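Local structure of ketosynthase (Streptomyces sp. MSC090213JE08, 6KXD) at residues G76-Y81 and A197-R202; V109-G114 and G146-V151; I295-A300 and A383-V388; R326-K331 and G356-T361. The protein probably condenses fatty acyl-ACP with malonyl-ACP, releasing carbon dioxide, to form 3-oxoacyl-ACP as the ketosynthase of the ishigamide ketosynthase/chain length factor. All coordinates share one frame; numbering follows the deposited sequence.

Contact 1 of 4, residues G76-Y81 and A197-R202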
loop_
_atom_site.group_PDB
_atom_site.type_symbol
_atom_site.label_atom_id
_atom_site.label_comp_id
_atom_site.label_asym_id
_atom_site.label_seq_id
_atom_site.Cartn_x
_atom_site.Cartn_y
_atom_site.Cartn_z
ATOM N N GLY A 76 -4.667 13.283 9.428
ATOM C CA GLY A 76 -3.599 14.193 9.312
ATOM C C GLY A 76 -3.618 14.846 7.957
ATOM O O GLY A 76 -4.540 14.682 7.159
ATOM N N ARG A 77 -2.548 15.567 7.665
ATOM C CA ARG A 77 -2.488 16.329 6.471
ATOM C C ARG A 77 -2.615 15.441 5.225
ATOM O O ARG A 77 -3.228 15.816 4.241
ATOM C CB ARG A 77 -1.196 17.154 6.503
ATOM C CG ARG A 77 -1.131 18.216 5.422
ATOM C CD ARG A 77 -2.230 19.270 5.522
ATOM N NE ARG A 77 -1.842 20.386 6.379
ATOM C CZ ARG A 77 -1.438 21.586 5.966
ATOM N NH1 ARG A 77 -1.294 21.861 4.680
ATOM N NH2 ARG A 77 -1.185 22.520 6.866
ATOM N N ALA A 78 -1.954 14.274 5.212
ATOM C CA ALA A 78 -1.979 13.505 4.000
ATOM C C ALA A 78 -3.426 13.077 3.697
ATOM O O ALA A 78 -3.846 13.091 2.537
ATOM C CB ALA A 78 -1.079 12.313 4.110
ATOM N N GLY A 79 -4.125 12.660 4.746
ATOM C CA GLY A 79 -5.534 12.233 4.649
ATOM C C GLY A 79 -6.398 13.378 4.168
ATOM O O GLY A 79 -7.219 13.226 3.307
ATOM N N GLN A 80 -6.136 14.577 4.688
ATOM C CA GLN A 80 -6.883 15.721 4.226
ATOM C C GLN A 80 -6.627 15.945 2.744
ATOM O O GLN A 80 -7.548 16.144 1.980
ATOM C CB GLN A 80 -6.612 16.965 5.074
ATOM C CG GLN A 80 -7.012 16.771 6.514
ATOM C CD GLN A 80 -6.608 17.963 7.348
ATOM O OE1 GLN A 80 -6.310 19.028 6.820
ATOM N NE2 GLN A 80 -6.668 17.792 8.641
ATOM N N TYR A 81 -5.366 15.854 2.304
ATOM C CA TYR A 81 -5.139 16.045 0.918
ATOM C C TYR A 81 -5.860 15.001 0.074
ATOM O O TYR A 81 -6.406 15.317 -1.020
ATOM C CB TYR A 81 -3.653 15.970 0.594
ATOM C CG TYR A 81 -2.786 17.062 1.149
ATOM C CD1 TYR A 81 -3.298 18.293 1.527
ATOM C CD2 TYR A 81 -1.410 16.901 1.211
ATOM C CE1 TYR A 81 -2.473 19.289 2.017
ATOM C CE2 TYR A 81 -0.575 17.903 1.676
ATOM C CZ TYR A 81 -1.113 19.116 2.061
ATOM O OH TYR A 81 -0.353 20.135 2.548
ATOM N N ALA A 197 -1.211 10.227 -2.044
ATOM C CA ALA A 197 -1.248 11.338 -1.125
ATOM C C ALA A 197 -0.074 11.212 -0.174
ATOM O O ALA A 197 0.234 10.113 0.266
ATOM C CB ALA A 197 -2.519 11.305 -0.323
ATOM N N ASP A 198 0.551 12.344 0.158
ATOM C CA ASP A 198 1.505 12.383 1.198
ATOM C C ASP A 198 1.623 13.814 1.724
ATOM O O ASP A 198 1.140 14.731 1.090
ATOM C CB ASP A 198 2.879 11.952 0.705
ATOM C CG ASP A 198 3.404 10.827 1.565
ATOM O OD1 ASP A 198 3.499 11.021 2.824
ATOM O OD2 ASP A 198 3.610 9.774 0.969
ATOM N N ALA A 199 2.244 13.949 2.883
ATOM C CA ALA A 199 2.409 15.227 3.506
ATOM C C ALA A 199 3.867 15.383 3.895
ATOM O O ALA A 199 4.467 14.468 4.434
ATOM C CB ALA A 199 1.518 15.337 4.705
ATOM N N VAL A 200 4.379 16.601 3.694
ATOM C CA VAL A 200 5.735 16.923 4.106
ATOM C C VAL A 200 5.900 16.628 5.594
ATOM O O VAL A 200 5.044 16.904 6.449
ATOM C CB VAL A 200 6.100 18.368 3.714
ATOM C CG1 VAL A 200 7.273 18.906 4.522
ATOM C CG2 VAL A 200 6.361 18.459 2.224
ATOM N N CYS A 201 7.020 15.990 5.923
ATOM C CA CYS A 201 7.277 15.661 7.285
ATOM C C CYS A 201 8.785 15.658 7.539
ATOM O O CYS A 201 9.586 15.559 6.617
ATOM C CB CYS A 201 6.701 14.312 7.697
ATOM S SG CYS A 201 7.302 12.958 6.644
ATOM N N ARG A 202 9.108 15.723 8.818
ATOM C CA ARG A 202 10.477 15.709 9.263
ATOM C C ARG A 202 11.128 14.361 8.903
ATOM O O ARG A 202 12.272 14.336 8.457
ATOM C CB ARG A 202 10.490 16.000 10.752
ATOM C CG ARG A 202 11.843 15.859 11.413
ATOM C CD ARG A 202 11.621 16.006 12.903
ATOM N NE ARG A 202 12.886 16.075 13.605
ATOM C CZ ARG A 202 13.368 17.160 14.188
ATOM N NH1 ARG A 202 12.820 18.346 13.972
ATOM N NH2 ARG A 202 14.361 17.032 15.043
#
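Ala78 and Ala199 meet methyl to methyl, with CB of Ala78 4.0 Å from CB of Ala199, where the first turn of helix 77-93 rests on the end of strand 191-198 and the residues after it. Small side chains permit a close approach of the two backbones: CA of Ala78 is 4.6 Å from CA of Asp198. Arg77 flanks this spot with its aliphatic root, its CB 3.7 Å from CB of Ala199. Its CG is anti to the backbone N (chi1 -169°), after which bends at chi2 and chi3 carry the chain away from Ala199. The guanidinium then turns back to its own helix, where NH1 of Arg77 donates to OH of Tyr81 over 2.9 Å; the angle of 135° marks a bent bond. The Tyr81 ring presents its edge to the strand, CD2 lying 3.4 Å from the Asp198 carbonyl O near the ring plane, while Arg77 O sits over one face toward the rim. Tyr81 OH also bonds to Glu233, whose carboxylate holds Val200 N as well. A phenylalanine in place of Tyr81 would probably leave Arg77 NH1 and Glu233 without the hydroxyl that joins them. Apolar methyl packing thus has a polar border, in which one phenol oxygen bridges a guanidinium and a carboxylate, which is likely to fix the ring's position and keep the opposite charges near each other.

Contact 2 of 4, residues V109-G114 and G146-V151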
loop_
_atom_site.group_PDB
_atom_site.type_symbol
_atom_site.label_atom_id
_atom_site.label_comp_id
_atom_site.label_asym_id
_atom_site.label_seq_id
_atom_site.Cartn_x
_atom_site.Cartn_y
_atom_site.Cartn_z
ATOM N N VAL A 109 -5.471 4.526 -2.549
ATOM C CA VAL A 109 -4.642 5.653 -2.330
ATOM C C VAL A 109 -3.251 5.131 -2.002
ATOM O O VAL A 109 -3.069 4.382 -1.072
ATOM C CB VAL A 109 -5.140 6.551 -1.191
ATOM C CG1 VAL A 109 -4.196 7.720 -1.013
ATOM C CG2 VAL A 109 -6.552 7.049 -1.454
ATOM N N GLY A 110 -2.284 5.617 -2.754
ATOM C CA GLY A 110 -0.900 5.314 -2.506
ATOM C C GLY A 110 -0.323 6.265 -1.487
ATOM O O GLY A 110 -0.737 7.406 -1.410
ATOM N N THR A 111 0.677 5.821 -0.731
ATOM C CA THR A 111 1.391 6.702 0.154
ATOM C C THR A 111 2.791 6.175 0.440
ATOM O O THR A 111 3.016 4.963 0.422
ATOM C CB THR A 111 0.662 6.916 1.485
ATOM O OG1 THR A 111 1.204 8.127 2.006
ATOM C CG2 THR A 111 0.867 5.827 2.500
ATOM N N THR A 112 3.707 7.106 0.750
ATOM C CA THR A 112 5.039 6.697 1.221
ATOM C C THR A 112 5.071 6.739 2.738
ATOM O O THR A 112 5.458 5.801 3.381
ATOM C CB THR A 112 6.124 7.600 0.615
ATOM O OG1 THR A 112 6.091 7.460 -0.814
ATOM C CG2 THR A 112 7.496 7.318 1.181
ATOM N N ASP A 113 4.682 7.917 3.278
ATOM C CA ASP A 113 4.908 8.311 4.657
ATOM C C ASP A 113 3.601 8.459 5.423
ATOM O O ASP A 113 3.598 8.341 6.636
ATOM C CB ASP A 113 5.695 9.616 4.740
ATOM C CG ASP A 113 7.107 9.438 4.219
ATOM O OD1 ASP A 113 7.760 8.466 4.673
ATOM O OD2 ASP A 113 7.491 10.214 3.327
ATOM N N GLY A 114 2.480 8.548 4.712
ATOM C CA GLY A 114 1.220 8.671 5.438
ATOM C C GLY A 114 1.292 9.847 6.397
ATOM O O GLY A 114 1.827 10.910 6.022
ATOM N N GLY A 146 -3.916 2.914 6.307
ATOM C CA GLY A 146 -5.167 2.387 5.792
ATOM C C GLY A 146 -6.220 3.462 5.797
ATOM O O GLY A 146 -7.116 3.500 4.967
ATOM N N ARG A 147 -6.075 4.355 6.768
ATOM C CA ARG A 147 -7.042 5.416 6.927
ATOM C C ARG A 147 -7.123 6.357 5.708
ATOM O O ARG A 147 -8.176 6.908 5.445
ATOM C CB ARG A 147 -6.759 6.086 8.275
ATOM C CG ARG A 147 -7.628 7.303 8.518
ATOM C CD ARG A 147 -7.324 7.905 9.881
ATOM N NE ARG A 147 -7.815 7.009 10.895
ATOM C CZ ARG A 147 -8.787 7.261 11.737
ATOM N NH1 ARG A 147 -9.322 8.467 11.801
ATOM N NH2 ARG A 147 -9.159 6.300 12.561
ATOM N N LEU A 148 -6.040 6.545 4.934
ATOM C CA LEU A 148 -6.052 7.422 3.825
ATOM C C LEU A 148 -7.127 7.048 2.815
ATOM O O LEU A 148 -7.645 7.928 2.132
ATOM C CB LEU A 148 -4.709 7.393 3.101
ATOM C CG LEU A 148 -3.501 7.828 3.923
ATOM C CD1 LEU A 148 -2.262 7.835 3.041
ATOM C CD2 LEU A 148 -3.726 9.193 4.539
ATOM N N SER A 149 -7.411 5.742 2.692
ATOM C CA SER A 149 -8.395 5.238 1.771
ATOM C C SER A 149 -9.783 5.295 2.368
ATOM O O SER A 149 -10.697 5.722 1.691
ATOM C CB SER A 149 -8.014 3.808 1.332
ATOM O OG SER A 149 -7.071 3.942 0.298
ATOM N N THR A 150 -9.898 4.872 3.614
ATOM C CA THR A 150 -11.201 4.750 4.275
ATOM C C THR A 150 -11.835 6.133 4.492
ATOM O O THR A 150 -13.056 6.267 4.384
ATOM C CB THR A 150 -11.138 3.983 5.597
ATOM O OG1 THR A 150 -10.298 4.636 6.557
ATOM C CG2 THR A 150 -10.726 2.540 5.372
ATOM N N VAL A 151 -11.036 7.174 4.767
ATOM C CA VAL A 151 -11.658 8.494 5.004
ATOM C C VAL A 151 -12.324 9.029 3.739
ATOM O O VAL A 151 -13.238 9.829 3.868
ATOM C CB VAL A 151 -10.694 9.553 5.554
ATOM C CG1 VAL A 151 -10.333 9.277 6.989
ATOM C CG2 VAL A 151 -9.480 9.699 4.650
#
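Thr111 OG1 is gripped by several groups: it accepts from Gly114 N over 3.0 Å, bonds to Ala197 O of the adjacent strand 191-198, and has a weak further bond to Asp198 OD2. The bond from the backbone N three residues on makes an ST motif, which ties the turn after strand 105-110 to its own side chain. OG1 is anti to the backbone N (chi1 -159°), and CB, OG1 and CG2 of Thr111 all border Leu148, whose side chain crosses that of Thr111 at about a right angle. One methyl does the touching. Leu148 CD1 presses on Thr111 CB at 3.4 Å, tighter than usual for carbon atoms, and lies 3.6 Å from Thr111 OG1 and 3.8 Å from Thr111 CG2. The extended chi2 of -176° places CD1 there, and Gly114 CA borders the same methyl at 4.3 Å. Further back along the strand, Val109 CG1 approaches Leu148 CB at 4.2 Å. The other branch of Val109, CG2, is 3.9 Å from Leu148 O, a buried carbonyl with no polar partner in the model. Ser149 OG comes within 3.6 Å of Val109 CB and is bonded to Thr165 OG1. On the partner-subunit side of the helix, Arg147 forms a salt bridge with Asp363 of the neighbouring subunit, and Thr150 OG1 bonds to the backbone O of that same aspartate. Helix 147-156 therefore packs across two parallel neighbours in the sheet, strands 105-110 and 161-166, and Leu148 also touches Ala78 of helix 77-93.

Contact 3 of 4, residues I295-A300 and A383-V388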
loop_
_atom_site.group_PDB
_atom_site.type_symbol
_atom_site.label_atom_id
_atom_site.label_comp_id
_atom_site.label_asym_id
_atom_site.label_seq_id
_atom_site.Cartn_x
_atom_site.Cartn_y
_atom_site.Cartn_z
ATOM N N ILE A 295 4.750 5.673 -28.336
ATOM C CA ILE A 295 4.843 6.487 -27.117
ATOM C C ILE A 295 5.320 7.901 -27.477
ATOM O O ILE A 295 6.406 8.101 -28.014
ATOM C CB ILE A 295 5.746 5.825 -26.063
ATOM C CG1 ILE A 295 5.193 4.463 -25.614
ATOM C CG2 ILE A 295 5.985 6.797 -24.911
ATOM C CD1 ILE A 295 3.814 4.497 -24.990
ATOM N N ASP A 296 4.498 8.896 -27.130
ATOM C CA ASP A 296 4.765 10.286 -27.458
ATOM C C ASP A 296 5.761 10.887 -26.479
ATOM O O ASP A 296 6.642 11.608 -26.892
ATOM C CB ASP A 296 3.450 11.052 -27.565
ATOM C CG ASP A 296 2.680 10.491 -28.744
ATOM O OD1 ASP A 296 3.321 10.335 -29.813
ATOM O OD2 ASP A 296 1.509 10.109 -28.565
ATOM N N PHE A 297 5.613 10.606 -25.181
ATOM C CA PHE A 297 6.656 10.942 -24.224
ATOM C C PHE A 297 6.528 10.035 -22.988
ATOM O O PHE A 297 5.513 9.401 -22.759
ATOM C CB PHE A 297 6.665 12.440 -23.870
ATOM C CG PHE A 297 5.596 12.913 -22.919
ATOM C CD1 PHE A 297 4.324 13.207 -23.377
ATOM C CD2 PHE A 297 5.845 13.005 -21.557
ATOM C CE1 PHE A 297 3.338 13.631 -22.502
ATOM C CE2 PHE A 297 4.852 13.404 -20.674
ATOM C CZ PHE A 297 3.609 13.746 -21.152
ATOM N N ILE A 298 7.628 9.968 -22.255
ATOM C CA ILE A 298 7.715 9.327 -20.976
ATOM C C ILE A 298 7.705 10.426 -19.935
ATOM O O ILE A 298 8.507 11.377 -20.021
ATOM C CB ILE A 298 8.992 8.478 -20.891
ATOM C CG1 ILE A 298 9.007 7.415 -21.983
ATOM C CG2 ILE A 298 9.163 7.909 -19.482
ATOM C CD1 ILE A 298 10.371 6.827 -22.284
ATOM N N SER A 299 6.790 10.304 -18.970
ATOM C CA SER A 299 6.868 11.004 -17.708
ATOM C C SER A 299 7.743 10.145 -16.780
ATOM O O SER A 299 7.318 9.068 -16.302
ATOM C CB SER A 299 5.496 11.234 -17.104
ATOM O OG SER A 299 5.610 11.689 -15.760
ATOM N N ALA A 300 8.980 10.591 -16.600
ATOM C CA ALA A 300 10.018 9.867 -15.931
ATOM C C ALA A 300 9.779 9.895 -14.423
ATOM O O ALA A 300 9.181 10.823 -13.923
ATOM C CB ALA A 300 11.358 10.453 -16.266
ATOM N N ALA A 383 2.380 19.286 -28.709
ATOM C CA ALA A 383 2.582 18.067 -29.468
ATOM C C ALA A 383 1.244 17.356 -29.626
ATOM O O ALA A 383 0.316 17.628 -28.880
ATOM C CB ALA A 383 3.591 17.171 -28.786
ATOM N N ASP A 384 1.211 16.422 -30.574
ATOM C CA ASP A 384 0.093 15.551 -30.780
ATOM C C ASP A 384 0.303 14.339 -29.865
ATOM O O ASP A 384 0.643 13.241 -30.313
ATOM C CB ASP A 384 -0.047 15.171 -32.253
ATOM C CG ASP A 384 -1.113 14.115 -32.482
ATOM O OD1 ASP A 384 -2.229 14.293 -31.957
ATOM O OD2 ASP A 384 -0.798 13.106 -33.141
ATOM N N VAL A 385 0.136 14.574 -28.567
ATOM C CA VAL A 385 0.369 13.539 -27.557
ATOM C C VAL A 385 -0.870 12.644 -27.495
ATOM O O VAL A 385 -1.938 13.047 -27.057
ATOM C CB VAL A 385 0.722 14.172 -26.204
ATOM C CG1 VAL A 385 1.893 15.130 -26.319
ATOM C CG2 VAL A 385 -0.451 14.890 -25.598
ATOM N N ARG A 386 -0.714 11.411 -27.975
ATOM C CA ARG A 386 -1.794 10.443 -28.006
ATOM C C ARG A 386 -1.585 9.368 -26.915
ATOM O O ARG A 386 -2.559 8.877 -26.388
ATOM C CB ARG A 386 -1.920 9.816 -29.401
ATOM C CG ARG A 386 -2.288 10.787 -30.522
ATOM C CD ARG A 386 -1.806 10.289 -31.882
ATOM N NE ARG A 386 -0.340 10.239 -31.982
ATOM C CZ ARG A 386 0.353 9.512 -32.865
ATOM N NH1 ARG A 386 -0.278 8.855 -33.824
ATOM N NH2 ARG A 386 1.672 9.433 -32.779
ATOM N N ILE A 387 -0.328 8.993 -26.633
ATOM C CA ILE A 387 -0.008 7.881 -25.730
ATOM C C ILE A 387 1.191 8.299 -24.881
ATOM O O ILE A 387 2.197 8.798 -25.406
ATOM C CB ILE A 387 0.237 6.575 -26.522
ATOM C CG1 ILE A 387 -0.963 6.237 -27.419
ATOM C CG2 ILE A 387 0.589 5.421 -25.583
ATOM C CD1 ILE A 387 -0.839 4.929 -28.174
ATOM N N VAL A 388 1.067 8.124 -23.557
ATOM C CA VAL A 388 2.074 8.584 -22.638
ATOM C C VAL A 388 2.380 7.467 -21.629
ATOM O O VAL A 388 1.509 6.739 -21.221
ATOM C CB VAL A 388 1.647 9.875 -21.927
ATOM C CG1 VAL A 388 2.731 10.379 -20.994
ATOM C CG2 VAL A 388 1.239 10.962 -22.907
#
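The two backbones join where Asp296 N donates to Ile387 O over 2.9 Å, nearly straight at 161°, just before the parallel strands 297-299 and 387-394 run side by side. The Asp296 side chain returns the grip on the other segment. Its OD2 accepts from two successive backbone groups, Arg386 N at 2.6 Å and Ile387 N at 2.9 Å. The two donors approach differently: Ile387 N meets OD2 on its anti side, tilted modestly from the carboxylate plane, whereas Arg386 N comes from well above that plane. The second oxygen, OD1, faces the edge of the Arg386 guanidinium in a long salt bridge, 3.5 Å to NH2. Arg386 also pairs with Asp384, NE to OD2 being 3.1 Å, but this oxygen lies out of the guanidinium plane and the attraction is one of charges. Two N-H groups and a nearby arginine would probably favour the ionised form of Asp296. Beyond this polar end the contact is apolar. Val388 CG1 lies over one face of the Phe297 ring, 3.6 Å from its centroid and 18° off the normal, a CH-pi contact. Ile295 CD1 packs tightly on Ile387 CG2 at 3.4 Å. Helix 341-355 meets both Phe297 and Val388, so their pairing forms part of a sheet-helix interface, with neighbouring parallel strands layered against a helix as in the C-terminal half of the thiolase fold.

Contact 4 of 4, residues R326-K331 and G356-T361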
loop_
_atom_site.group_PDB
_atom_site.type_symbol
_atom_site.label_atom_id
_atom_site.label_comp_id
_atom_site.label_asym_id
_atom_site.label_seq_id
_atom_site.Cartn_x
_atom_site.Cartn_y
_atom_site.Cartn_z
ATOM N N ARG A 326 10.782 11.598 -25.987
ATOM C CA ARG A 326 11.046 12.661 -25.059
ATOM C C ARG A 326 10.697 12.171 -23.653
ATOM O O ARG A 326 9.675 11.538 -23.474
ATOM C CB ARG A 326 10.220 13.900 -25.415
ATOM C CG ARG A 326 10.817 14.683 -26.575
ATOM C CD ARG A 326 9.878 15.705 -27.166
ATOM N NE ARG A 326 8.814 15.093 -27.937
ATOM C CZ ARG A 326 7.978 15.779 -28.709
ATOM N NH1 ARG A 326 8.158 17.081 -28.860
ATOM N NH2 ARG A 326 6.972 15.169 -29.317
ATOM N N THR A 327 11.559 12.489 -22.700
ATOM C CA THR A 327 11.508 11.971 -21.373
ATOM C C THR A 327 11.633 13.162 -20.421
ATOM O O THR A 327 12.672 13.751 -20.275
ATOM C CB THR A 327 12.587 10.894 -21.174
ATOM O OG1 THR A 327 12.295 9.818 -22.060
ATOM C CG2 THR A 327 12.686 10.419 -19.740
ATOM N N VAL A 328 10.540 13.457 -19.729
ATOM C CA VAL A 328 10.420 14.611 -18.896
ATOM C C VAL A 328 10.198 14.193 -17.443
ATOM O O VAL A 328 9.678 13.104 -17.171
ATOM C CB VAL A 328 9.261 15.495 -19.388
ATOM C CG1 VAL A 328 9.345 15.707 -20.887
ATOM C CG2 VAL A 328 7.895 14.948 -19.006
ATOM N N ALA A 329 10.580 15.091 -16.540
ATOM C CA ALA A 329 10.551 14.880 -15.103
ATOM C C ALA A 329 9.716 15.979 -14.421
ATOM O O ALA A 329 10.214 17.017 -14.045
ATOM C CB ALA A 329 11.949 14.804 -14.561
ATOM N N VAL A 330 8.444 15.655 -14.162
ATOM C CA VAL A 330 7.466 16.490 -13.444
ATOM C C VAL A 330 7.964 16.882 -12.056
ATOM O O VAL A 330 7.619 17.955 -11.552
ATOM C CB VAL A 330 6.115 15.742 -13.389
ATOM C CG1 VAL A 330 5.098 16.409 -12.472
ATOM C CG2 VAL A 330 5.541 15.579 -14.782
ATOM N N LYS A 331 8.803 16.043 -11.424
ATOM C CA LYS A 331 9.340 16.343 -10.116
ATOM C C LYS A 331 10.285 17.557 -10.157
ATOM O O LYS A 331 10.638 18.098 -9.114
ATOM C CB LYS A 331 10.108 15.145 -9.546
ATOM C CG LYS A 331 9.237 13.932 -9.219
ATOM C CD LYS A 331 10.015 12.809 -8.604
ATOM C CE LYS A 331 9.139 11.619 -8.269
ATOM N NZ LYS A 331 8.598 11.009 -9.497
ATOM N N GLY A 356 -2.729 18.446 -25.365
ATOM C CA GLY A 356 -1.747 18.400 -26.442
ATOM C C GLY A 356 -0.483 19.157 -26.066
ATOM O O GLY A 356 0.040 19.936 -26.849
ATOM N N PHE A 357 0.027 18.910 -24.852
ATOM C CA PHE A 357 1.313 19.470 -24.435
ATOM C C PHE A 357 2.174 18.432 -23.706
ATOM O O PHE A 357 1.701 17.396 -23.278
ATOM C CB PHE A 357 1.113 20.690 -23.548
ATOM C CG PHE A 357 0.744 20.387 -22.123
ATOM C CD1 PHE A 357 1.723 20.265 -21.150
ATOM C CD2 PHE A 357 -0.583 20.279 -21.750
ATOM C CE1 PHE A 357 1.375 20.018 -19.833
ATOM C CE2 PHE A 357 -0.928 20.051 -20.427
ATOM C CZ PHE A 357 0.054 19.901 -19.478
ATOM N N ILE A 358 3.460 18.762 -23.591
ATOM C CA ILE A 358 4.418 17.984 -22.874
ATOM C C ILE A 358 5.026 18.907 -21.837
ATOM O O ILE A 358 5.633 19.930 -22.179
ATOM C CB ILE A 358 5.494 17.377 -23.790
ATOM C CG1 ILE A 358 4.907 16.494 -24.885
ATOM C CG2 ILE A 358 6.507 16.609 -22.948
ATOM C CD1 ILE A 358 5.957 16.010 -25.849
ATOM N N PRO A 359 4.849 18.598 -20.533
ATOM C CA PRO A 359 5.297 19.483 -19.478
ATOM C C PRO A 359 6.810 19.403 -19.441
ATOM O O PRO A 359 7.378 18.380 -19.841
ATOM C CB PRO A 359 4.660 18.909 -18.211
ATOM C CG PRO A 359 4.519 17.438 -18.515
ATOM C CD PRO A 359 4.214 17.383 -19.997
ATOM N N PRO A 360 7.478 20.468 -18.951
ATOM C CA PRO A 360 8.935 20.554 -19.009
ATOM C C PRO A 360 9.671 19.913 -17.836
ATOM O O PRO A 360 9.132 19.842 -16.717
ATOM C CB PRO A 360 9.224 22.060 -18.925
ATOM C CG PRO A 360 8.048 22.611 -18.138
ATOM C CD PRO A 360 6.870 21.683 -18.388
ATOM N N THR A 361 10.925 19.534 -18.109
ATOM C CA THR A 361 11.924 19.354 -17.086
ATOM C C THR A 361 12.604 20.709 -16.858
ATOM O O THR A 361 13.417 21.145 -17.697
ATOM C CB THR A 361 12.944 18.280 -17.483
ATOM O OG1 THR A 361 12.243 17.160 -18.014
ATOM C CG2 THR A 361 13.845 17.900 -16.329
#
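Arg326 and Ile358 cross at about a right angle, the methyl CD1 of Ile358 standing over the centre of the guanidinium face, 3.5 Å from Arg326 CZ. The arginine chain bends at chi3 (-73°), which sets NE, and the guanidinium beyond it presents a flat face to the isoleucine methyl. Val328 crosses Ile358 in the same manner, with CG1 of Val328 3.6 Å from CG2 of Ile358, so one isoleucine serves two side chains with two different methyls. The valine also lies against the Pro359 carbonyl, its CB 3.5 Å from Pro359 O, a buried oxygen with no polar partner in the model. These residues join two parts of the C-terminal half of the thiolase fold: strand 326-328, parallel to 297-299 in the main sheet, and the segment that follows helix 341-355 and includes the short strand 357-358. The touching parts run 68° apart, and the polar bond between them comes from a side chain: Ala329 N donates to Thr361 OG1 over 3.0 Å at 152°. That hydroxyl is bonded to Val375 O as well. A valine in place of Thr361 would probably leave both Ala329 N and Val375 O without this partner. The other branch of Thr361 is apolar, its CG2 being 4.0 Å from Ala329 CB. Pro359 offers its ring to two valines, CG lying 4.2 Å from Val328 CG2 and 4.3 Å from Val330 CG2.

From the N terminus, residues 76-81 open the loop that contact 1 closes at 197-202. Contact 2, joining 109-114 to 146-151, is nested within it, and the two touch: strands 105-110 and 191-198 are sheet neighbours, and Asp198 OD2 reaches Thr112 N at 2.7 Å. The chain then starts a second pair in series with the first. Contact 3 runs from 295-300 to 383-388 and encloses contact 4, 326-331 with 356-361; the neighbouring strands 297-299 and 326-328 connect them. The centres within each pair are 9 Å apart, whereas those of contacts 1 and 3 are about 30 Å apart, on opposite sides of the chain's centre, although all four reach one mixed sheet.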